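Local coordinates for protein succinate-semialdehyde dehydrogenase (Synechococcus sp., PDB 4ITA) that probably oxidises succinic semialdehyde to succinate, using the nicotinamide cofactor NADP+ as a member of the aldehyde dehydrogenase family, at residues A[269-274]-A[376-381]; A[356-361]-A[368-373]. All coordinates share one frame; numbering follows the deposited sequence.

Contact 1: residues A[269-274]-A[376-381]. With EDO (1,2-ethanediol), chain L.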
ATOM      1  N   ARG A 269      26.405   5.211  -9.094  1.00  6.89           N
ATOM      2  CA  ARG A 269      27.564   4.366  -8.812  1.00  6.38           C
ATOM      3  C   ARG A 269      27.884   3.528 -10.039  1.00  7.24           C
ATOM      4  O   ARG A 269      27.111   2.649 -10.422  1.00  8.41           O
ATOM      5  CB  ARG A 269      27.291   3.472  -7.589  1.00  7.42           C
ATOM      6  CG  ARG A 269      27.110   4.264  -6.276  1.00  7.76           C
ATOM      7  CD  ARG A 269      26.736   3.366  -5.076  1.00  8.65           C
ATOM      8  NE  ARG A 269      25.556   2.592  -5.426  1.00  7.31           N
ATOM      9  CZ  ARG A 269      25.455   1.268  -5.396  1.00  7.51           C
ATOM     10  NH1 ARG A 269      26.433   0.509  -4.899  1.00  9.07           N
ATOM     11  NH2 ARG A 269      24.337   0.704  -5.835  1.00  9.22           N
ATOM     12  N   PHE A 270      29.021   3.828 -10.660  1.00  7.46           N
ATOM     13  CA  PHE A 270      29.485   3.113 -11.835  1.00  6.92           C
ATOM     14  C   PHE A 270      30.334   1.945 -11.384  1.00  7.30           C
ATOM     15  O   PHE A 270      31.325   2.130 -10.674  1.00  8.14           O
ATOM     16  CB  PHE A 270      30.278   4.055 -12.743  1.00  7.09           C
ATOM     17  CG  PHE A 270      29.419   5.083 -13.423  1.00  7.45           C
ATOM     18  CD1 PHE A 270      28.957   6.192 -12.731  1.00  8.62           C
ATOM     19  CD2 PHE A 270      29.040   4.915 -14.741  1.00  8.64           C
ATOM     20  CE1 PHE A 270      28.141   7.124 -13.356  1.00  8.59           C
ATOM     21  CE2 PHE A 270      28.230   5.844 -15.376  1.00  8.97           C
ATOM     22  CZ  PHE A 270      27.777   6.950 -14.676  1.00  8.07           C
ATOM     23  N   ILE A 271      29.907   0.746 -11.767  1.00  6.77           N
ATOM     24  CA  ILE A 271      30.538  -0.494 -11.335  1.00  7.77           C
ATOM     25  C   ILE A 271      31.115  -1.175 -12.566  1.00  8.38           C
ATOM     26  O   ILE A 271      30.387  -1.666 -13.426  1.00  8.40           O
ATOM     27  CB  ILE A 271      29.527  -1.375 -10.585  1.00  6.57           C
ATOM     28  CG1 ILE A 271      29.072  -0.646  -9.310  1.00  7.19           C
ATOM     29  CG2 ILE A 271      30.144  -2.729 -10.251  1.00  8.93           C
ATOM     30  CD1 ILE A 271      27.870  -1.266  -8.618  1.00  8.66           C
ATOM     31  N   LEU A 272      32.441  -1.136 -12.668  1.00  8.03           N
ATOM     32  CA  LEU A 272      33.126  -1.486 -13.904  1.00  7.83           C
ATOM     33  C   LEU A 272      33.898  -2.785 -13.772  1.00  7.13           C
ATOM     34  O   LEU A 272      34.722  -2.932 -12.864  1.00  9.19           O
ATOM     35  CB  LEU A 272      34.101  -0.366 -14.283  1.00  8.44           C
ATOM     36  CG  LEU A 272      33.531   1.054 -14.250  1.00  8.75           C
ATOM     37  CD1 LEU A 272      34.603   2.058 -14.664  1.00  8.55           C
ATOM     38  CD2 LEU A 272      32.317   1.164 -15.143  1.00  9.43           C
ATOM     39  N   HIS A 273      33.643  -3.725 -14.678  1.00  8.25           N
ATOM     40  CA  HIS A 273      34.460  -4.936 -14.722  1.00  8.25           C
ATOM     41  C   HIS A 273      35.915  -4.558 -15.019  1.00  8.57           C
ATOM     42  O   HIS A 273      36.180  -3.744 -15.910  1.00  9.90           O
ATOM     43  CB  HIS A 273      33.942  -5.905 -15.786  1.00  8.33           C
ATOM     44  CG  HIS A 273      34.568  -7.259 -15.706  1.00  8.86           C
ATOM     45  ND1 HIS A 273      35.879  -7.496 -16.058  1.00 10.57           N
ATOM     46  CD2 HIS A 273      34.066  -8.446 -15.294  1.00 10.37           C
ATOM     47  CE1 HIS A 273      36.155  -8.777 -15.876  1.00  9.88           C
ATOM     48  NE2 HIS A 273      35.072  -9.373 -15.409  1.00 10.79           N
ATOM     49  N   GLU A 274      36.853  -5.145 -14.276  1.00  9.79           N
ATOM     50  CA  GLU A 274      38.267  -4.789 -14.406  1.00 10.46           C
ATOM     51  C   GLU A 274      38.813  -4.888 -15.833  1.00 11.42           C
ATOM     52  O   GLU A 274      39.728  -4.144 -16.196  1.00 12.22           O
ATOM     53  CB  GLU A 274      39.129  -5.609 -13.441  1.00 12.90           C
ATOM     54  CG  GLU A 274      39.057  -7.104 -13.630  1.00 16.76           C
ATOM     55  CD  GLU A 274      40.072  -7.834 -12.773  1.00 24.88           C
ATOM     56  OE1 GLU A 274      40.244  -9.053 -12.975  1.00 24.70           O
ATOM     57  OE2 GLU A 274      40.699  -7.186 -11.908  1.00 26.37           O
ATOM     58  N   ASP A 376      29.419 -12.038  -9.554  1.00 10.77           N
ATOM     59  CA  ASP A 376      28.974 -12.092  -8.165  1.00 10.23           C
ATOM     60  C   ASP A 376      29.365 -10.817  -7.425  1.00 10.46           C
ATOM     61  O   ASP A 376      28.577 -10.261  -6.660  1.00 10.30           O
ATOM     62  CB  ASP A 376      29.538 -13.315  -7.431  1.00 10.48           C
ATOM     63  CG  ASP A 376      28.838 -14.611  -7.805  1.00 16.35           C
ATOM     64  OD1 ASP A 376      27.879 -14.576  -8.585  1.00 16.89           O
ATOM     65  OD2 ASP A 376      29.255 -15.677  -7.299  1.00 21.08           O
ATOM     66  N   GLN A 377      30.583 -10.345  -7.658  1.00  9.96           N
ATOM     67  CA  GLN A 377      31.067  -9.145  -6.980  1.00  9.59           C
ATOM     68  C   GLN A 377      30.296  -7.913  -7.452  1.00 10.19           C
ATOM     69  O   GLN A 377      29.979  -7.029  -6.667  1.00 10.43           O
ATOM     70  CB  GLN A 377      32.565  -8.968  -7.230  1.00 10.83           C
ATOM     71  CG  GLN A 377      33.218  -7.871  -6.410  1.00 17.04           C
ATOM     72  CD  GLN A 377      34.678  -7.657  -6.789  1.00 18.59           C
ATOM     73  OE1 GLN A 377      35.259  -8.448  -7.532  1.00 23.60           O
ATOM     74  NE2 GLN A 377      35.272  -6.582  -6.282  1.00 30.20           N
ATOM     75  N   ALA A 378      29.983  -7.870  -8.738  1.00  9.31           N
ATOM     76  CA  ALA A 378      29.215  -6.753  -9.295  1.00  9.74           C
ATOM     77  C   ALA A 378      27.829  -6.653  -8.660  1.00 10.22           C
ATOM     78  O   ALA A 378      27.383  -5.570  -8.280  1.00  9.23           O
ATOM     79  CB  ALA A 378      29.087  -6.900 -10.787  1.00  9.54           C
ATOM     80  N   ILE A 379      27.150  -7.786  -8.547  1.00  9.15           N
ATOM     81  CA  ILE A 379      25.815  -7.814  -7.966  1.00 11.30           C
ATOM     82  C   ILE A 379      25.852  -7.468  -6.476  1.00 10.07           C
ATOM     83  O   ILE A 379      25.041  -6.677  -5.988  1.00 10.43           O
ATOM     84  CB  ILE A 379      25.146  -9.178  -8.236  1.00 11.16           C
ATOM     85  CG1 ILE A 379      24.871  -9.313  -9.737  1.00 12.73           C
ATOM     86  CG2 ILE A 379      23.863  -9.326  -7.420  1.00 12.89           C
ATOM     87  CD1 ILE A 379      24.527 -10.716 -10.198  1.00 16.46           C
ATOM     88  N   ALA A 380      26.808  -8.034  -5.748  1.00  9.88           N
ATOM     89  CA  ALA A 380      26.930  -7.729  -4.329  1.00 10.11           C
ATOM     90  C   ALA A 380      27.148  -6.235  -4.096  1.00  9.85           C
ATOM     91  O   ALA A 380      26.526  -5.630  -3.217  1.00 10.37           O
ATOM     92  CB  ALA A 380      28.055  -8.544  -3.698  1.00 11.83           C
ATOM     93  N   LEU A 381      28.040  -5.630  -4.877  1.00  8.67           N
ATOM     94  CA  LEU A 381      28.334  -4.220  -4.694  1.00  9.26           C
ATOM     95  C   LEU A 381      27.139  -3.372  -5.108  1.00  9.25           C
ATOM     96  O   LEU A 381      26.790  -2.397  -4.436  1.00  9.19           O
ATOM     97  CB  LEU A 381      29.583  -3.825  -5.488  1.00 10.84           C
ATOM     98  CG  LEU A 381      30.013  -2.361  -5.403  1.00 11.05           C
ATOM     99  CD1 LEU A 381      30.234  -1.954  -3.961  1.00 14.44           C
ATOM    100  CD2 LEU A 381      31.279  -2.156  -6.205  1.00 12.97           C
TER
HETATM  101  C1  EDO L 510      33.347 -16.337  -7.625  1.00 19.38           C
HETATM  102  O1  EDO L 510      32.736 -15.081  -7.944  1.00 25.26           O
HETATM  103  C2  EDO L 510      32.268 -17.281  -7.124  1.00 21.63           C
HETATM  104  O2  EDO L 510      31.478 -16.608  -6.134  1.00 25.48           O

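Contact 2: residues A[356-361]-A[368-373]. With NDP (NADPH dihydro-nicotinamide-adenine-dinucleotide phosphate), chain C; EDO (1,2-ethanediol), chain D; EDO (1,2-ethanediol), chain O; EDO (1,2-ethanediol), chain I.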
ATOM      1  N   LYS A 356      31.220   6.938   4.637  1.00 15.27           N
ATOM      2  CA  LYS A 356      29.784   7.192   4.720  1.00 16.08           C
ATOM      3  C   LYS A 356      29.151   7.427   3.350  1.00 15.50           C
ATOM      4  O   LYS A 356      28.006   7.049   3.111  1.00 13.83           O
ATOM      5  CB  LYS A 356      29.513   8.408   5.613  1.00 17.00           C
ATOM      6  CG  LYS A 356      28.890   8.090   6.966  1.00 29.53           C
ATOM      7  CD  LYS A 356      27.484   7.512   6.835  1.00 27.71           C
ATOM      8  CE  LYS A 356      26.650   8.322   5.865  1.00 30.08           C
ATOM      9  NZ  LYS A 356      25.253   8.560   6.322  1.00 28.98           N
ATOM     10  N   ILE A 357      29.903   8.061   2.456  1.00 13.80           N
ATOM     11  CA  ILE A 357      29.373   8.467   1.160  1.00 12.31           C
ATOM     12  C   ILE A 357      28.875   7.273   0.346  1.00 12.59           C
ATOM     13  O   ILE A 357      27.959   7.409  -0.463  1.00 12.49           O
ATOM     14  CB  ILE A 357      30.407   9.297   0.360  1.00 12.10           C
ATOM     15  CG1 ILE A 357      29.718  10.086  -0.758  1.00  9.13           C
ATOM     16  CG2 ILE A 357      31.518   8.412  -0.191  1.00 12.22           C
ATOM     17  CD1 ILE A 357      30.655  10.984  -1.532  1.00 12.34           C
ATOM     18  N   LEU A 358      29.458   6.101   0.588  1.00 12.79           N
ATOM     19  CA  LEU A 358      29.092   4.883  -0.127  1.00 13.22           C
ATOM     20  C   LEU A 358      27.623   4.526   0.074  1.00 13.95           C
ATOM     21  O   LEU A 358      27.024   3.828  -0.746  1.00 14.17           O
ATOM     22  CB  LEU A 358      29.969   3.720   0.344  1.00 13.02           C
ATOM     23  CG  LEU A 358      31.449   3.855   0.015  1.00 12.13           C
ATOM     24  CD1 LEU A 358      32.212   2.694   0.632  1.00 15.73           C
ATOM     25  CD2 LEU A 358      31.643   3.905  -1.497  1.00 15.35           C
ATOM     26  N   GLN A 359      27.048   5.014   1.168  1.00 12.83           N
ATOM     27  CA  GLN A 359      25.683   4.672   1.541  1.00 14.26           C
ATOM     28  C   GLN A 359      24.702   5.820   1.307  1.00 12.26           C
ATOM     29  O   GLN A 359      23.528   5.717   1.659  1.00 15.07           O
ATOM     30  CB  GLN A 359      25.643   4.241   3.008  1.00 16.92           C
ATOM     31  CG  GLN A 359      26.473   2.994   3.306  1.00 18.81           C
ATOM     32  CD  GLN A 359      25.933   1.765   2.602  1.00 21.29           C
ATOM     33  OE1 GLN A 359      24.854   1.276   2.931  1.00 24.52           O
ATOM     34  NE2 GLN A 359      26.673   1.267   1.616  1.00 20.50           N
ATOM     35  N   GLU A 360      25.186   6.912   0.723  1.00 10.01           N
ATOM     36  CA  GLU A 360      24.374   8.120   0.573  1.00 11.33           C
ATOM     37  C   GLU A 360      24.000   8.401  -0.866  1.00 10.86           C
ATOM     38  O   GLU A 360      24.659   7.930  -1.800  1.00 10.03           O
ATOM     39  CB  GLU A 360      25.103   9.339   1.142  1.00 11.84           C
ATOM     40  CG  GLU A 360      25.405   9.226   2.622  1.00 13.01           C
ATOM     41  CD  GLU A 360      25.955  10.509   3.202  1.00 14.35           C
ATOM     42  OE1 GLU A 360      26.594  11.283   2.458  1.00 13.89           O
ATOM     43  OE2 GLU A 360      25.735  10.750   4.407  1.00 19.12           O
ATOM     44  N   GLU A 361      22.936   9.178  -1.040  1.00  9.14           N
ATOM     45  CA  GLU A 361      22.537   9.638  -2.360  1.00  8.66           C
ATOM     46  C   GLU A 361      23.287  10.905  -2.724  1.00  8.87           C
ATOM     47  O   GLU A 361      23.309  11.867  -1.949  1.00  9.58           O
ATOM     48  CB  GLU A 361      21.031   9.904  -2.419  1.00  9.36           C
ATOM     49  CG  GLU A 361      20.581  10.423  -3.783  1.00  9.05           C
ATOM     50  CD  GLU A 361      19.078  10.560  -3.917  1.00  8.55           C
ATOM     51  OE1 GLU A 361      18.434  11.019  -2.951  1.00 11.34           O
ATOM     52  OE2 GLU A 361      18.544  10.223  -4.998  1.00  8.90           O
ATOM     53  N   MET A 368      30.398   8.146  -8.438  1.00  7.11           N
ATOM     54  CA  MET A 368      31.317   7.265  -7.713  1.00  7.84           C
ATOM     55  C   MET A 368      31.668   6.096  -8.627  1.00  9.07           C
ATOM     56  O   MET A 368      30.783   5.528  -9.268  1.00  8.57           O
ATOM     57  CB  MET A 368      30.687   6.747  -6.407  1.00  8.66           C
ATOM     58  CG  MET A 368      30.414   7.807  -5.339  1.00  8.94           C
ATOM     59  SD  MET A 368      29.816   7.171  -3.716  1.00  9.89           S
ATOM     60  CE  MET A 368      28.027   7.201  -3.977  1.00 10.18           C
ATOM     61  N   VAL A 369      32.948   5.736  -8.710  1.00  8.20           N
ATOM     62  CA  VAL A 369      33.375   4.665  -9.610  1.00  8.25           C
ATOM     63  C   VAL A 369      34.048   3.546  -8.828  1.00  8.29           C
ATOM     64  O   VAL A 369      34.830   3.800  -7.911  1.00 10.18           O
ATOM     65  CB  VAL A 369      34.327   5.197 -10.705  1.00  8.96           C
ATOM     66  CG1 VAL A 369      34.722   4.084 -11.674  1.00 11.01           C
ATOM     67  CG2 VAL A 369      33.666   6.341 -11.461  1.00 10.20           C
ATOM     68  N   PHE A 370      33.717   2.311  -9.197  1.00  8.34           N
ATOM     69  CA  PHE A 370      34.238   1.112  -8.554  1.00  9.12           C
ATOM     70  C   PHE A 370      34.685   0.117  -9.608  1.00  8.47           C
ATOM     71  O   PHE A 370      34.160   0.106 -10.718  1.00  9.79           O
ATOM     72  CB  PHE A 370      33.134   0.454  -7.726  1.00  9.59           C
ATOM     73  CG  PHE A 370      32.476   1.385  -6.762  1.00  8.53           C
ATOM     74  CD1 PHE A 370      32.948   1.503  -5.465  1.00  9.77           C
ATOM     75  CD2 PHE A 370      31.393   2.165  -7.156  1.00  8.40           C
ATOM     76  CE1 PHE A 370      32.346   2.372  -4.574  1.00 10.74           C
ATOM     77  CE2 PHE A 370      30.793   3.044  -6.275  1.00  9.66           C
ATOM     78  CZ  PHE A 370      31.267   3.150  -4.982  1.00  9.24           C
ATOM     79  N   THR A 371      35.645  -0.733  -9.249  1.00 10.41           N
ATOM     80  CA  THR A 371      36.056  -1.824 -10.127  1.00 10.82           C
ATOM     81  C   THR A 371      35.744  -3.164  -9.468  1.00 11.14           C
ATOM     82  O   THR A 371      35.933  -3.326  -8.257  1.00 13.69           O
ATOM     83  CB  THR A 371      37.555  -1.734 -10.474  1.00 12.57           C
ATOM     84  OG1 THR A 371      37.822  -0.487 -11.131  1.00 15.59           O
ATOM     85  CG2 THR A 371      37.976  -2.861 -11.394  1.00 15.91           C
ATOM     86  N   VAL A 372      35.245  -4.111 -10.260  1.00  9.01           N
ATOM     87  CA  VAL A 372      34.936  -5.452  -9.763  1.00 11.52           C
ATOM     88  C   VAL A 372      35.536  -6.520 -10.676  1.00 11.22           C
ATOM     89  O   VAL A 372      35.885  -6.241 -11.823  1.00 10.76           O
ATOM     90  CB  VAL A 372      33.413  -5.671  -9.583  1.00 10.80           C
ATOM     91  CG1 VAL A 372      32.856  -4.719  -8.530  1.00 12.57           C
ATOM     92  CG2 VAL A 372      32.688  -5.480 -10.894  1.00  9.34           C
ATOM     93  N   LYS A 373      35.644  -7.744 -10.161  1.00 11.57           N
ATOM     94  CA  LYS A 373      36.351  -8.813 -10.862  1.00 12.54           C
ATOM     95  C   LYS A 373      35.448  -9.815 -11.564  1.00 11.74           C
ATOM     96  O   LYS A 373      35.889 -10.525 -12.470  1.00 14.06           O
ATOM     97  CB  LYS A 373      37.249  -9.583  -9.892  1.00 16.09           C
ATOM     98  CG  LYS A 373      38.498  -8.852  -9.465  1.00 25.74           C
ATOM     99  CD  LYS A 373      39.307  -9.718  -8.518  1.00 32.12           C
ATOM    100  CE  LYS A 373      40.432  -8.930  -7.870  1.00 37.36           C
ATOM    101  NZ  LYS A 373      41.351  -8.353  -8.886  1.00 34.45           N
TER
HETATM  102  PA  NDP C 501      12.571  16.766   0.323  1.00 11.54           P
HETATM  103  O1A NDP C 501      12.119  15.453   0.894  1.00 12.90           O
HETATM  104  O2A NDP C 501      13.361  17.720   1.175  1.00 17.30           O
HETATM  105  O5B NDP C 501      11.283  17.558  -0.200  1.00 10.91           O
HETATM  106  C5B NDP C 501      10.287  16.936  -1.023  1.00  9.11           C
HETATM  107  C4B NDP C 501       8.893  17.435  -0.653  1.00  9.89           C
HETATM  108  O4B NDP C 501       8.588  17.011   0.678  1.00  8.49           O
HETATM  109  C3B NDP C 501       8.776  18.955  -0.627  1.00  8.70           C
HETATM  110  O3B NDP C 501       7.435  19.318  -0.980  1.00  8.56           O
HETATM  111  C2B NDP C 501       9.017  19.284   0.834  1.00  9.36           C
HETATM  112  O2B NDP C 501       8.443  20.519   1.242  1.00  9.57           O
HETATM  113  C1B NDP C 501       8.263  18.152   1.475  1.00  8.49           C
HETATM  114  N9A NDP C 501       8.678  17.819   2.846  1.00  9.76           N
HETATM  115  C8A NDP C 501       9.920  17.817   3.370  1.00 11.47           C
HETATM  116  N7A NDP C 501       9.881  17.410   4.661  1.00 13.11           N
HETATM  117  C5A NDP C 501       8.602  17.127   4.956  1.00 10.37           C
HETATM  118  C6A NDP C 501       7.850  16.652   6.128  1.00 12.47           C
HETATM  119  N6A NDP C 501       8.497  16.381   7.279  1.00 15.31           N
HETATM  120  N1A NDP C 501       6.518  16.502   5.995  1.00 13.85           N
HETATM  121  C2A NDP C 501       5.868  16.763   4.852  1.00 14.43           C
HETATM  122  N3A NDP C 501       6.484  17.205   3.746  1.00 13.42           N
HETATM  123  C4A NDP C 501       7.819  17.395   3.754  1.00 10.27           C
HETATM  124  O3  NDP C 501      13.355  16.338  -1.036  1.00 16.81           O
HETATM  125  PN  NDP C 501      14.630  16.954  -1.832  1.00 16.05           P
HETATM  126  O1N NDP C 501      15.720  17.401  -0.882  1.00 19.23           O
HETATM  127  O2N NDP C 501      14.091  17.893  -2.875  1.00 19.31           O
HETATM  128  O5D NDP C 501      15.170  15.636  -2.584  1.00 16.39           O
HETATM  129  C5D NDP C 501      14.385  15.006  -3.587  1.00 14.54           C
HETATM  130  C4D NDP C 501      14.311  13.515  -3.316  1.00 12.99           C
HETATM  131  O4D NDP C 501      13.223  12.941  -4.056  1.00 13.19           O
HETATM  132  C3D NDP C 501      15.554  12.768  -3.756  1.00 12.30           C
HETATM  133  O3D NDP C 501      15.920  11.795  -2.772  1.00 12.33           O
HETATM  134  C2D NDP C 501      15.088  12.143  -5.057  1.00 11.87           C
HETATM  135  O2D NDP C 501      15.895  11.012  -5.388  1.00 12.79           O
HETATM  136  C1D NDP C 501      13.663  11.753  -4.718  1.00 10.56           C
HETATM  137  N1N NDP C 501      12.903  11.503  -5.950  1.00 12.20           N
HETATM  138  C2N NDP C 501      12.137  10.404  -6.063  1.00 12.43           C
HETATM  139  C3N NDP C 501      11.802   9.917  -7.325  1.00 13.68           C
HETATM  140  C7N NDP C 501      10.924   8.712  -7.492  1.00 12.43           C
HETATM  141  O7N NDP C 501      10.013   8.765  -8.316  1.00 12.47           O
HETATM  142  N7N NDP C 501      11.147   7.624  -6.761  1.00 12.10           N
HETATM  143  C4N NDP C 501      12.325  10.579  -8.577  1.00 14.91           C
HETATM  144  C5N NDP C 501      12.685  11.962  -8.287  1.00 15.91           C
HETATM  145  C6N NDP C 501      12.960  12.367  -6.984  1.00 14.56           C
HETATM  146  P2B NDP C 501       9.333  21.845   1.415  1.00  8.47           P
HETATM  147  O1X NDP C 501       8.313  22.849   1.867  1.00  9.39           O
HETATM  148  O2X NDP C 501      10.369  21.540   2.471  1.00 10.84           O
HETATM  149  O3X NDP C 501       9.930  22.188   0.083  1.00  9.39           O
HETATM  150  C1  EDO D 502      33.426  10.038   4.170  1.00 17.03           C
HETATM  151  O1  EDO D 502      32.310   9.646   3.352  1.00 14.55           O
HETATM  152  C2  EDO D 502      33.028  10.047   5.644  1.00 19.02           C
HETATM  153  O2  EDO D 502      32.888   8.701   6.111  1.00 19.90           O
HETATM  154  C1  EDO O 513      18.182  14.310  -2.107  1.00 20.50           C
HETATM  155  O1  EDO O 513      19.032  13.267  -1.603  1.00 20.83           O
HETATM  156  C2  EDO O 513      18.538  15.661  -1.503  1.00 24.03           C
HETATM  157  O2  EDO O 513      17.849  15.810  -0.254  1.00 30.95           O
HETATM  158  C1  EDO I 507      22.315  15.760  -0.817  1.00 19.30           C
HETATM  159  O1  EDO I 507      21.806  14.441  -1.094  1.00 25.44           O
HETATM  160  C2  EDO I 507      23.127  16.257  -2.012  1.00 14.08           C
HETATM  161  O2  EDO I 507      23.824  15.149  -2.580  1.00 11.83           O

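Contact 1: residues A[269-274]-A[376-381]
The guanidinium of Arg269 meets the helix segment 376-381 with its edge: NH1 points at the carbonyl O of Leu381, 3.0 Å away, and that oxygen lies in the guanidinium plane. On the arginine side the bond is fairly straight, with an N-H...O angle of 158°; on the carbonyl side NH1 stands above the carbonyl plane and not on a lone pair. The other nitrogens of the same flat group are engaged as well, NH2 with the backbone O of Ala382 and NE with that of Ser234. Three carbonyls thus grip one buried cation and fix its rotation, two of them from the C-terminal part of helix 375-383, where the helix dipole would probably add to the attraction. Replacing Arg269 by a leucine would probably leave the carbonyl oxygens of Leu381, Ala382 and Ser234 without their guanidinium donors, so that mainly apolar packing would hold the helix end to this strand. This is a helix laid on a parallel strand of an alpha/beta fold: helix 375-383 runs back over strand 267-273 with the short axes 172° apart in direction and 9.3 Å apart at closest approach. Two residues further along the strand, Ile271 carries the apolar part of the contact. Its CG1 branch is anti to the carbonyl carbon (chi1 -63°) and carries CD1 to within 4.0 Å of CG of Leu381, the two side chains meeting at a slant. The other branch, CG2, reaches toward the preceding turn of the helix and lies 4.3 Å from CB of Ala378. Pro236 of the adjacent strand 235-239 packs against Arg269 and Ile271 alike.

Contact 2: residues A[356-361]-A[368-373]
Met368 leaves its strand with CG anti to the carbonyl carbon (chi1 -66°), stays extended at the next bond and then bends at chi3 (-90°), a turn that tucks CE against the backbone of the 3-10 segment 356-359. There CE lies 3.5 Å from O of Ile357, while SD rests 4.1 Å from CG2 of the same isoleucine as the two side chains run alongside one another with their ends pointing opposite ways. Leu358 reaches across to the next strand residue that faces the turn: its CD2 methyl comes to the edge of the Phe370 ring, in the ring plane, 3.5 Å from CE1. The contact is packing, with the methionine methyl set against the backbone oxygens of Ile357 and Glu360, and the 3-10 turn is held by its own backbone bonds. Past this turn the chain enters the cofactor pocket, where the Glu361 carboxylate takes both ribose hydroxyls of the nicotinamide half of NADPH, O3D on OE1 at 2.6 Å and O2D on OE2 at 2.8 Å; Lys268 forms a salt bridge with OE2. Strand 366-372 is hydrogen-bonded on one flank to strand 267-273 and on the other to strand 346-349, and Phe370 touches Leu381 of helix 375-383.

Followed from the N terminus, the first of the four segments met is on strand 267-273; the chain then passes through about a hundred residues, including helices 274-289 and 309-325, before helix 375-383 returns to that strand and contact 1 closes this long loop. Contact 2 lies wholly within it and closes a much shorter one, with six residues between 356-361 and 368-373. Strand 366-372 leads almost directly into helix 375-383, so the two contacts follow closely in sequence. They also meet in space: Phe270 pairs through its backbone with Met368 and Phe370 in one mixed sheet, joining the cofactor-side turn, the sheet and its covering helix.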